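Enoyl-[acyl-carrier-protein] reductase [FMN] (Thermotoga maritima, PDB 5GVJ) probably catalyses the NADH-dependent, FMN-assisted reduction of enoyl-acyl-carrier-protein substrates in fatty acid synthesis, as an enoyl-ACP reductase of the FabK type. Local coordinates at residues 21-26 against 45-50. The protein carries 1 engineered substitution. Residues are numbered along the deposited sequence; the frame is centred on the assembly and turned at random.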
loop_
_atom_site.group_PDB
_atom_site.type_symbol
_atom_site.label_atom_id
_atom_site.label_comp_id
_atom_site.label_asym_id
_atom_site.label_seq_id
_atom_site.Cartn_x
_atom_site.Cartn_y
_atom_site.Cartn_z
ATOM N N GLY A 21 -8.031 -16.239 8.738
ATOM C CA GLY A 21 -7.689 -17.206 9.776
ATOM C C GLY A 21 -7.137 -16.577 11.041
ATOM O O GLY A 21 -6.183 -17.103 11.634
ATOM N N MET A 22 -7.705 -15.455 11.462
ATOM C CA MET A 22 -7.370 -14.857 12.742
ATOM C C MET A 22 -7.918 -15.717 13.884
ATOM O O MET A 22 -8.853 -16.506 13.710
ATOM C CB MET A 22 -7.944 -13.440 12.798
ATOM C CG MET A 22 -7.519 -12.590 13.974
ATOM S SD MET A 22 -8.160 -10.912 13.760
ATOM C CE MET A 22 -9.937 -11.171 13.689
ATOM N N ALA A 23 -7.315 -15.573 15.065
ATOM C CA ALA A 23 -7.857 -16.237 16.242
ATOM C C ALA A 23 -9.275 -15.744 16.508
ATOM O O ALA A 23 -9.588 -14.566 16.314
ATOM C CB ALA A 23 -6.972 -15.987 17.461
ATOM N N TRP A 24 -10.142 -16.674 16.919
ATOM C CA TRP A 24 -11.541 -16.407 17.256
ATOM C C TRP A 24 -12.395 -16.166 16.017
ATOM O O TRP A 24 -13.482 -16.737 15.914
ATOM C CB TRP A 24 -11.665 -15.236 18.236
ATOM C CG TRP A 24 -10.945 -15.495 19.513
ATOM C CD1 TRP A 24 -9.800 -14.894 19.948
ATOM C CD2 TRP A 24 -11.296 -16.463 20.511
ATOM N NE1 TRP A 24 -9.430 -15.412 21.165
ATOM C CE2 TRP A 24 -10.332 -16.376 21.533
ATOM C CE3 TRP A 24 -12.346 -17.377 20.649
ATOM C CZ2 TRP A 24 -10.379 -17.177 22.677
ATOM C CZ3 TRP A 24 -12.392 -18.172 21.785
ATOM C CH2 TRP A 24 -11.414 -18.065 22.784
ATOM N N ALA A 25 -11.924 -15.356 15.059
ATOM C CA ALA A 25 -12.717 -15.104 13.855
ATOM C C ALA A 25 -12.551 -16.199 12.810
ATOM O O ALA A 25 -13.461 -16.420 12.000
ATOM C CB ALA A 25 -12.335 -13.752 13.235
ATOM N N GLY A 26 -11.392 -16.863 12.788
ATOM C CA GLY A 26 -11.158 -17.965 11.870
ATOM C C GLY A 26 -11.784 -19.263 12.345
ATOM O O GLY A 26 -11.072 -20.225 12.648
ATOM N N SER A 45 -5.955 -20.955 14.721
ATOM C CA SER A 45 -5.712 -21.722 15.935
ATOM C C SER A 45 -5.055 -20.892 17.029
ATOM O O SER A 45 -4.663 -21.449 18.059
ATOM C CB SER A 45 -4.855 -22.960 15.626
ATOM O OG SER A 45 -3.487 -22.633 15.425
ATOM N N GLY A 46 -4.932 -19.576 16.829
ATOM C CA GLY A 46 -4.117 -18.760 17.715
ATOM C C GLY A 46 -4.476 -18.897 19.180
ATOM O O GLY A 46 -3.594 -18.841 20.045
ATOM N N ALA A 47 -5.765 -19.089 19.478
ATOM C CA ALA A 47 -6.257 -19.230 20.844
ATOM C C ALA A 47 -6.658 -20.663 21.172
ATOM O O ALA A 47 -7.407 -20.892 22.125
ATOM C CB ALA A 47 -7.444 -18.296 21.080
ATOM N N MET A 48 -6.182 -21.634 20.403
ATOM C CA MET A 48 -6.640 -23.005 20.542
ATOM C C MET A 48 -5.613 -23.865 21.267
ATOM O O MET A 48 -4.403 -23.636 21.179
ATOM C CB MET A 48 -6.950 -23.618 19.173
ATOM C CG MET A 48 -8.237 -23.125 18.522
ATOM S SD MET A 48 -8.521 -24.045 16.996
ATOM C CE MET A 48 -9.976 -23.249 16.325
ATOM N N LYS A 49 -6.123 -24.850 22.010
ATOM C CA LYS A 49 -5.356 -25.987 22.489
ATOM C C LYS A 49 -5.498 -27.129 21.497
ATOM O O LYS A 49 -6.444 -27.148 20.701
ATOM C CB LYS A 49 -5.844 -26.406 23.877
ATOM C CG LYS A 49 -5.529 -25.386 24.968
ATOM C CD LYS A 49 -6.118 -25.783 26.316
ATOM C CE LYS A 49 -6.859 -24.619 26.962
ATOM N NZ LYS A 49 -6.407 -23.296 26.435
ATOM N N PRO A 50 -4.558 -28.087 21.491
ATOM C CA PRO A 50 -4.629 -29.169 20.496
ATOM C C PRO A 50 -6.001 -29.810 20.376
ATOM O O PRO A 50 -6.458 -30.049 19.250
ATOM C CB PRO A 50 -3.571 -30.162 20.998
ATOM C CG PRO A 50 -2.564 -29.305 21.656
ATOM C CD PRO A 50 -3.347 -28.197 22.322
HETATM O O HOH W 1 -4.873 -17.804 14.342
HETATM O O HOH W 2 -8.291 -19.493 17.787
#
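The amide N of Gly46 and the carbonyl O of Gly21 share a water that spans the gap between residues 21-26 and 45-50. This water accepts from Gly46 N at 3.1 Å and donates to Gly21 O at an equal 3.1 Å. A second water bridges the pair further along: it takes a hydrogen bond from Ala47 N at 3.1 Å and a weak one from Trp24 N. The apolar contacts are made by the methyls of Ala23 and Ala47 and the indole of Trp24. CB of Ala23 points at the other backbone and packs on the turn, 4.0 Å from Gly46 CA and 3.9 Å from Ala47 N. Ala47 CB meets the Trp24 indole obliquely near its rim, 3.5 Å from CE2. With chi1 at -60°, Trp24 CG stands anti to its own carbonyl carbon, and the ring reaches Ala47 although its CB does not aim there; helix 260-265 supplies Leu261, Arg262 and Val265 as further neighbours of the indole. Within residues 21-26, Gly26 N bonds to Met22 O, while a type I turn from Ser45 to Met48 presents Gly46 and Ala47 to the partner. The loops follow strands 17-18 and 41-44 of the TIM-barrel-like fold and lead into the next helices. Gly21 and Ala23 contribute to the FMN site, although no FMN is bound to this chain. Between the two segments the join therefore rests on water-mediated polar links and a small apolar patch, without direct hydrogen bonds, while next door Gly26 is backbone-bonded to Gly44.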